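Long-range contact in uronate isomerase (Caulobacter crescentus, PDB 2Q01), which catalyses the isomerisation of D-glucuronate to D-fructuronate and of D-galacturonate to D-tagaturonate in the breakdown of hexuronic acids: residues V78-G90 and V318-A330. Numbering follows the deposited sequence. Where two conformers were deposited one is given.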
ATOM      1  N   VAL B  78      30.755  -4.793  -3.993  1.00 51.15           N
ATOM      2  CA  VAL B  78      31.842  -4.478  -3.067  1.00 48.66           C
ATOM      3  C   VAL B  78      31.873  -5.512  -1.936  1.00 49.27           C
ATOM      4  O   VAL B  78      30.826  -5.866  -1.395  1.00 55.72           O
ATOM      5  CB  VAL B  78      31.701  -3.036  -2.492  1.00 41.76           C
ATOM      6  CG1 VAL B  78      32.897  -2.662  -1.628  1.00 43.11           C
ATOM      7  CG2 VAL B  78      31.533  -2.018  -3.611  1.00 36.65           C
ATOM      8  N   SER B  79      33.062  -6.015  -1.608  1.00 51.26           N
ATOM      9  CA  SER B  79      33.228  -6.925  -0.479  0.50 53.47           C
ATOM     10  C   SER B  79      33.272  -6.140   0.829  1.00 56.93           C
ATOM     11  O   SER B  79      33.681  -4.980   0.847  1.00 68.40           O
ATOM     12  CB  SER B  79      34.491  -7.777  -0.640  0.50 50.48           C
ATOM     13  OG  SER B  79      35.660  -6.978  -0.666  0.50 42.76           O
ATOM     14  N   LEU B  80      32.844  -6.776   1.917  1.00 56.29           N
ATOM     15  CA  LEU B  80      32.824  -6.141   3.236  1.00 58.58           C
ATOM     16  C   LEU B  80      34.219  -6.006   3.847  1.00 61.29           C
ATOM     17  O   LEU B  80      34.433  -5.181   4.742  1.00 62.60           O
ATOM     18  CB  LEU B  80      31.903  -6.893   4.204  1.00 61.80           C
ATOM     19  CG  LEU B  80      30.416  -7.026   3.875  1.00 60.06           C
ATOM     20  CD1 LEU B  80      30.155  -8.394   3.298  1.00 71.60           C
ATOM     21  CD2 LEU B  80      29.568  -6.812   5.109  1.00 70.93           C
ATOM     22  N   ASP B  81      35.153  -6.831   3.369  1.00 66.78           N
ATOM     23  CA  ASP B  81      36.557  -6.757   3.774  1.00 71.52           C
ATOM     24  C   ASP B  81      37.199  -5.481   3.238  1.00 65.12           C
ATOM     25  O   ASP B  81      38.038  -4.873   3.910  1.00 56.59           O
ATOM     26  CB  ASP B  81      37.337  -7.984   3.286  1.00 78.92           C
ATOM     27  CG  ASP B  81      36.841  -9.282   3.906  1.00 92.03           C
ATOM     28  OD1 ASP B  81      36.600 -10.244   3.149  1.00100.89           O
ATOM     29  OD2 ASP B  81      36.690  -9.342   5.147  1.00100.44           O
ATOM     30  N   ALA B  82      36.778  -5.081   2.036  1.00 60.07           N
ATOM     31  CA  ALA B  82      37.238  -3.846   1.396  1.00 58.86           C
ATOM     32  C   ALA B  82      36.835  -2.594   2.174  1.00 58.55           C
ATOM     33  O   ALA B  82      37.508  -1.570   2.081  1.00 61.87           O
ATOM     34  CB  ALA B  82      36.732  -3.766  -0.042  1.00 52.46           C
ATOM     35  N   LEU B  83      35.754  -2.695   2.948  1.00 57.75           N
ATOM     36  CA  LEU B  83      35.219  -1.577   3.731  1.00 55.08           C
ATOM     37  C   LEU B  83      35.491  -1.700   5.233  1.00 54.85           C
ATOM     38  O   LEU B  83      34.889  -0.973   6.031  1.00 58.18           O
ATOM     39  CB  LEU B  83      33.712  -1.431   3.488  1.00 48.12           C
ATOM     40  CG  LEU B  83      33.250  -1.204   2.048  1.00 51.13           C
ATOM     41  CD1 LEU B  83      31.771  -1.511   1.928  1.00 46.64           C
ATOM     42  CD2 LEU B  83      33.566   0.217   1.564  1.00 38.65           C
ATOM     43  N   LYS B  84      36.395  -2.616   5.598  1.00 53.28           N
ATOM     44  CA  LYS B  84      36.799  -2.886   6.995  1.00 55.40           C
ATOM     45  C   LYS B  84      35.657  -3.256   7.951  1.00 58.07           C
ATOM     46  O   LYS B  84      35.694  -2.907   9.138  1.00 64.62           O
ATOM     47  CB  LYS B  84      37.633  -1.730   7.578  1.00 57.35           C
ATOM     48  CG  LYS B  84      39.119  -2.022   7.710  1.00 56.50           C
ATOM     49  CD  LYS B  84      39.780  -1.091   8.716  1.00 59.60           C
ATOM     50  CE  LYS B  84      40.865  -1.819   9.495  1.00 68.11           C
ATOM     51  NZ  LYS B  84      41.387  -1.014  10.626  1.00 74.24           N
ATOM     52  N   VAL B  85      34.656  -3.968   7.434  1.00 56.06           N
ATOM     53  CA  VAL B  85      33.500  -4.375   8.241  1.00 57.93           C
ATOM     54  C   VAL B  85      33.873  -5.583   9.092  1.00 59.74           C
ATOM     55  O   VAL B  85      34.327  -6.601   8.559  1.00 56.46           O
ATOM     56  CB  VAL B  85      32.258  -4.714   7.364  1.00 54.61           C
ATOM     57  CG1 VAL B  85      31.066  -5.100   8.234  1.00 47.73           C
ATOM     58  CG2 VAL B  85      31.896  -3.546   6.451  1.00 54.78           C
ATOM     59  N   ARG B  86      33.681  -5.453  10.406  1.00 63.23           N
ATOM     60  CA  ARG B  86      33.979  -6.516  11.368  1.00 61.46           C
ATOM     61  C   ARG B  86      33.353  -7.854  10.979  1.00 66.67           C
ATOM     62  O   ARG B  86      32.132  -7.978  10.847  1.00 66.73           O
ATOM     63  CB  ARG B  86      33.554  -6.107  12.787  1.00 65.90           C
ATOM     64  CG  ARG B  86      33.738  -7.201  13.838  1.00 64.96           C
ATOM     65  CD  ARG B  86      33.657  -6.654  15.250  1.00 80.14           C
ATOM     66  NE  ARG B  86      34.904  -6.012  15.650  1.00 89.34           N
ATOM     67  CZ  ARG B  86      35.123  -5.463  16.841  1.00103.63           C
ATOM     68  NH1 ARG B  86      34.178  -5.471  17.772  1.00111.45           N
ATOM     69  NH2 ARG B  86      36.296  -4.903  17.103  1.00109.76           N
ATOM     70  N   SER B  87      34.228  -8.834  10.769  1.00 66.81           N
ATOM     71  CA  SER B  87      33.855 -10.204  10.447  1.00 66.21           C
ATOM     72  C   SER B  87      33.669 -10.993  11.747  1.00 70.43           C
ATOM     73  O   SER B  87      33.772 -10.431  12.842  1.00 68.35           O
ATOM     74  CB  SER B  87      34.956 -10.827   9.579  1.00 62.54           C
ATOM     75  OG  SER B  87      34.668 -12.164   9.226  1.00 72.19           O
ATOM     76  N   LYS B  88      33.387 -12.290  11.630  1.00 79.02           N
ATOM     77  CA  LYS B  88      33.366 -13.178  12.795  1.00 83.95           C
ATOM     78  C   LYS B  88      34.800 -13.541  13.181  1.00 84.61           C
ATOM     79  O   LYS B  88      35.067 -13.939  14.319  1.00 80.11           O
ATOM     80  CB  LYS B  88      32.546 -14.438  12.511  1.00 82.87           C
ATOM     81  CG  LYS B  88      31.800 -14.975  13.718  1.00 95.90           C
ATOM     82  CD  LYS B  88      30.594 -15.799  13.289  1.00104.74           C
ATOM     83  CE  LYS B  88      29.691 -16.120  14.469  1.00113.60           C
ATOM     84  NZ  LYS B  88      28.407 -16.731  14.028  1.00113.00           N
ATOM     85  N   ALA B  89      35.709 -13.388  12.214  1.00 86.51           N
ATOM     86  CA  ALA B  89      37.147 -13.557  12.415  1.00 85.69           C
ATOM     87  C   ALA B  89      37.851 -12.243  12.802  1.00 83.77           C
ATOM     88  O   ALA B  89      39.076 -12.205  12.940  1.00 84.34           O
ATOM     89  CB  ALA B  89      37.783 -14.168  11.165  1.00 83.87           C
ATOM     90  N   GLY B  90      37.073 -11.173  12.973  1.00 85.09           N
ATOM     91  CA  GLY B  90      37.590  -9.889  13.456  1.00 76.99           C
ATOM     92  C   GLY B  90      37.664  -8.779  12.421  1.00 72.19           C
ATOM     93  O   GLY B  90      37.139  -8.910  11.312  1.00 70.74           O
ATOM     94  N   VAL B 318      22.286 -16.388   4.478  1.00 61.96           N
ATOM     95  CA  VAL B 318      22.787 -17.472   5.327  1.00 58.28           C
ATOM     96  C   VAL B 318      24.315 -17.516   5.298  1.00 56.28           C
ATOM     97  O   VAL B 318      24.952 -17.675   6.344  1.00 59.07           O
ATOM     98  CB  VAL B 318      22.179 -18.850   4.934  1.00 60.17           C
ATOM     99  CG1 VAL B 318      22.592 -19.931   5.924  1.00 63.57           C
ATOM    100  CG2 VAL B 318      20.660 -18.767   4.868  1.00 55.62           C
ATOM    101  N   GLY B 319      24.887 -17.351   4.103  1.00 53.20           N
ATOM    102  CA  GLY B 319      26.336 -17.276   3.923  1.00 48.27           C
ATOM    103  C   GLY B 319      26.983 -16.169   4.737  1.00 53.93           C
ATOM    104  O   GLY B 319      28.015 -16.378   5.378  1.00 67.97           O
ATOM    105  N   LEU B 320      26.355 -14.996   4.721  1.00 52.37           N
ATOM    106  CA  LEU B 320      26.793 -13.834   5.491  1.00 43.38           C
ATOM    107  C   LEU B 320      26.645 -14.022   7.006  1.00 44.93           C
ATOM    108  O   LEU B 320      27.418 -13.452   7.778  1.00 49.40           O
ATOM    109  CB  LEU B 320      26.013 -12.597   5.031  1.00 45.71           C
ATOM    110  CG  LEU B 320      26.380 -11.180   5.474  1.00 45.39           C
ATOM    111  CD1 LEU B 320      27.714 -10.749   4.888  1.00 54.61           C
ATOM    112  CD2 LEU B 320      25.280 -10.219   5.063  1.00 50.30           C
ATOM    113  N   LEU B 321      25.653 -14.806   7.424  1.00 50.64           N
ATOM    114  CA  LEU B 321      25.473 -15.142   8.843  1.00 58.42           C
ATOM    115  C   LEU B 321      26.597 -16.056   9.354  1.00 59.97           C
ATOM    116  O   LEU B 321      27.021 -15.942  10.509  1.00 58.33           O
ATOM    117  CB  LEU B 321      24.092 -15.773   9.087  1.00 55.12           C
ATOM    118  CG  LEU B 321      23.763 -16.402  10.449  1.00 52.13           C
ATOM    119  CD1 LEU B 321      23.764 -15.374  11.574  1.00 49.94           C
ATOM    120  CD2 LEU B 321      22.431 -17.139  10.394  1.00 60.23           C
ATOM    121  N   ASN B 322      27.079 -16.945   8.486  1.00 62.59           N
ATOM    122  CA  ASN B 322      28.198 -17.828   8.817  1.00 69.47           C
ATOM    123  C   ASN B 322      29.525 -17.075   8.913  1.00 68.06           C
ATOM    124  O   ASN B 322      30.260 -17.232   9.890  1.00 75.62           O
ATOM    125  CB  ASN B 322      28.313 -18.985   7.811  1.00 72.30           C
ATOM    126  CG  ASN B 322      27.125 -19.943   7.863  1.00 83.04           C
ATOM    127  OD1 ASN B 322      26.531 -20.166   8.920  1.00 90.15           O
ATOM    128  ND2 ASN B 322      26.784 -20.522   6.714  1.00 82.72           N
ATOM    129  N   SER B 323      29.811 -16.248   7.909  1.00 68.21           N
ATOM    130  CA  SER B 323      31.097 -15.545   7.821  1.00 66.83           C
ATOM    131  C   SER B 323      31.207 -14.300   8.699  1.00 61.94           C
ATOM    132  O   SER B 323      32.255 -14.063   9.297  1.00 66.13           O
ATOM    133  CB  SER B 323      31.438 -15.201   6.365  1.00 66.52           C
ATOM    134  OG  SER B 323      30.493 -14.304   5.814  1.00 72.10           O
ATOM    135  N   HIS B 324      30.133 -13.513   8.775  1.00 59.30           N
ATOM    136  CA  HIS B 324      30.161 -12.221   9.473  1.00 52.51           C
ATOM    137  C   HIS B 324      29.265 -12.140  10.707  1.00 48.73           C
ATOM    138  O   HIS B 324      29.632 -11.506  11.698  1.00 57.47           O
ATOM    139  CB  HIS B 324      29.823 -11.080   8.511  1.00 49.30           C
ATOM    140  CG  HIS B 324      30.902 -10.791   7.515  1.00 49.31           C
ATOM    141  ND1 HIS B 324      31.161 -11.614   6.440  1.00 51.40           N
ATOM    142  CD2 HIS B 324      31.783  -9.768   7.427  1.00 53.18           C
ATOM    143  CE1 HIS B 324      32.157 -11.111   5.734  1.00 48.74           C
ATOM    144  NE2 HIS B 324      32.552  -9.992   6.310  1.00 57.28           N
ATOM    145  N   GLY B 325      28.091 -12.757  10.641  1.00 46.93           N
ATOM    146  CA  GLY B 325      27.197 -12.805  11.797  1.00 50.89           C
ATOM    147  C   GLY B 325      25.964 -11.932  11.681  1.00 51.97           C
ATOM    148  O   GLY B 325      25.475 -11.670  10.575  1.00 49.82           O
ATOM    149  N   ARG B 326      25.466 -11.484  12.832  1.00 49.93           N
ATOM    150  CA  ARG B 326      24.244 -10.680  12.904  1.00 54.67           C
ATOM    151  C   ARG B 326      24.450  -9.208  12.532  1.00 54.23           C
ATOM    152  O   ARG B 326      25.587  -8.721  12.506  1.00 55.38           O
ATOM    153  CB  ARG B 326      23.620 -10.797  14.297  1.00 59.69           C
ATOM    154  CG  ARG B 326      22.555 -11.879  14.401  1.00 74.66           C
ATOM    155  CD  ARG B 326      21.794 -11.768  15.706  1.00 83.30           C
ATOM    156  NE  ARG B 326      20.353 -11.974  15.543  1.00 83.19           N
ATOM    157  CZ  ARG B 326      19.738 -13.151  15.625  1.00 84.19           C
ATOM    158  NH1 ARG B 326      18.421 -13.225  15.465  1.00 78.27           N
ATOM    159  NH2 ARG B 326      20.430 -14.257  15.862  1.00 71.11           N
ATOM    160  N   ASP B 327      23.337  -8.527  12.242  1.00 51.23           N
ATOM    161  CA  ASP B 327      23.277  -7.081  11.934  1.00 53.20           C
ATOM    162  C   ASP B 327      24.188  -6.608  10.793  1.00 53.45           C
ATOM    163  O   ASP B 327      24.810  -5.546  10.884  1.00 59.56           O
ATOM    164  CB  ASP B 327      23.518  -6.239  13.199  1.00 59.30           C
ATOM    165  CG  ASP B 327      22.378  -6.338  14.196  1.00 66.18           C
ATOM    166  OD1 ASP B 327      22.653  -6.637  15.378  1.00 66.45           O
ATOM    167  OD2 ASP B 327      21.212  -6.115  13.800  1.00 61.10           O
ATOM    168  N   LYS B 328      24.268  -7.398   9.727  1.00 50.88           N
ATOM    169  CA  LYS B 328      25.141  -7.068   8.601  1.00 48.67           C
ATOM    170  C   LYS B 328      24.356  -6.600   7.373  1.00 48.32           C
ATOM    171  O   LYS B 328      24.849  -6.658   6.244  1.00 52.78           O
ATOM    172  CB  LYS B 328      26.077  -8.242   8.265  1.00 49.30           C
ATOM    173  CG  LYS B 328      27.003  -8.673   9.414  1.00 49.22           C
ATOM    174  CD  LYS B 328      27.919  -7.539   9.885  1.00 47.02           C
ATOM    175  CE  LYS B 328      28.651  -7.915  11.165  1.00 60.92           C
ATOM    176  NZ  LYS B 328      29.307  -6.744  11.810  1.00 59.86           N
ATOM    177  N   GLY B 329      23.137  -6.123   7.610  1.00 43.31           N
ATOM    178  CA  GLY B 329      22.313  -5.545   6.559  1.00 34.24           C
ATOM    179  C   GLY B 329      21.549  -6.547   5.722  1.00 41.11           C
ATOM    180  O   GLY B 329      21.185  -6.266   4.584  1.00 48.83           O
ATOM    181  N   ALA B 330      21.297  -7.724   6.280  1.00 47.12           N
ATOM    182  CA  ALA B 330      20.534  -8.737   5.565  1.00 47.08           C
ATOM    183  C   ALA B 330      19.253  -9.110   6.299  1.00 44.34           C
ATOM    184  O   ALA B 330      18.808 -10.245   6.217  1.00 52.04           O
ATOM    185  CB  ALA B 330      21.388  -9.958   5.308  1.00 49.89           C
TER
HETATM  186  O   HOH W   1      34.525  -8.054   6.407  1.00 54.37           O
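Ser87 OG and the backbone N of Lys88 both donate hydrogen bonds to Ser323 O, in the last turn of helix 318-323. Lys88 N lies in the carbonyl plane on a lone pair, 3.1 Å from Ser323 O, whereas Ser87 OG, also 3.1 Å from Ser323 O, stands 37° out of that plane. A weak hydrogen bond runs from Lys328 NZ to Arg86 O. The imidazole of His324 is inserted between Leu80 and Ser87. With chi1 at 180°, Ser87 OG is carried over the ring centre, 4.1 Å above its plane; Leu80 CD1 lies at the same height on the opposite face, offset toward the rim. In the ring plane, His324 ND1 shares a hydrogen bond with Ser323 OG at 2.8 Å, and NE2 meets a water that donates to Asp81 OD2 and Val85 O; held at both nitrogens, the ring is probably restricted in its rotation. Leu80 CD1 meets Leu320 CD1 at 3.7 Å, the side chains crossing at about a right angle, and the extended Lys88 chain brings CD to Asn322 O. In this TIM-barrel-clan protein the contact joins the loop between helices 67-74 and 96-105 to the C-terminal end of helix 318-323, between antiparallel strands 312-313 and 332-333. Leu80 also packs on Tyr74 of helix 67-74, and Leu320 on His377 of a neighbouring subunit.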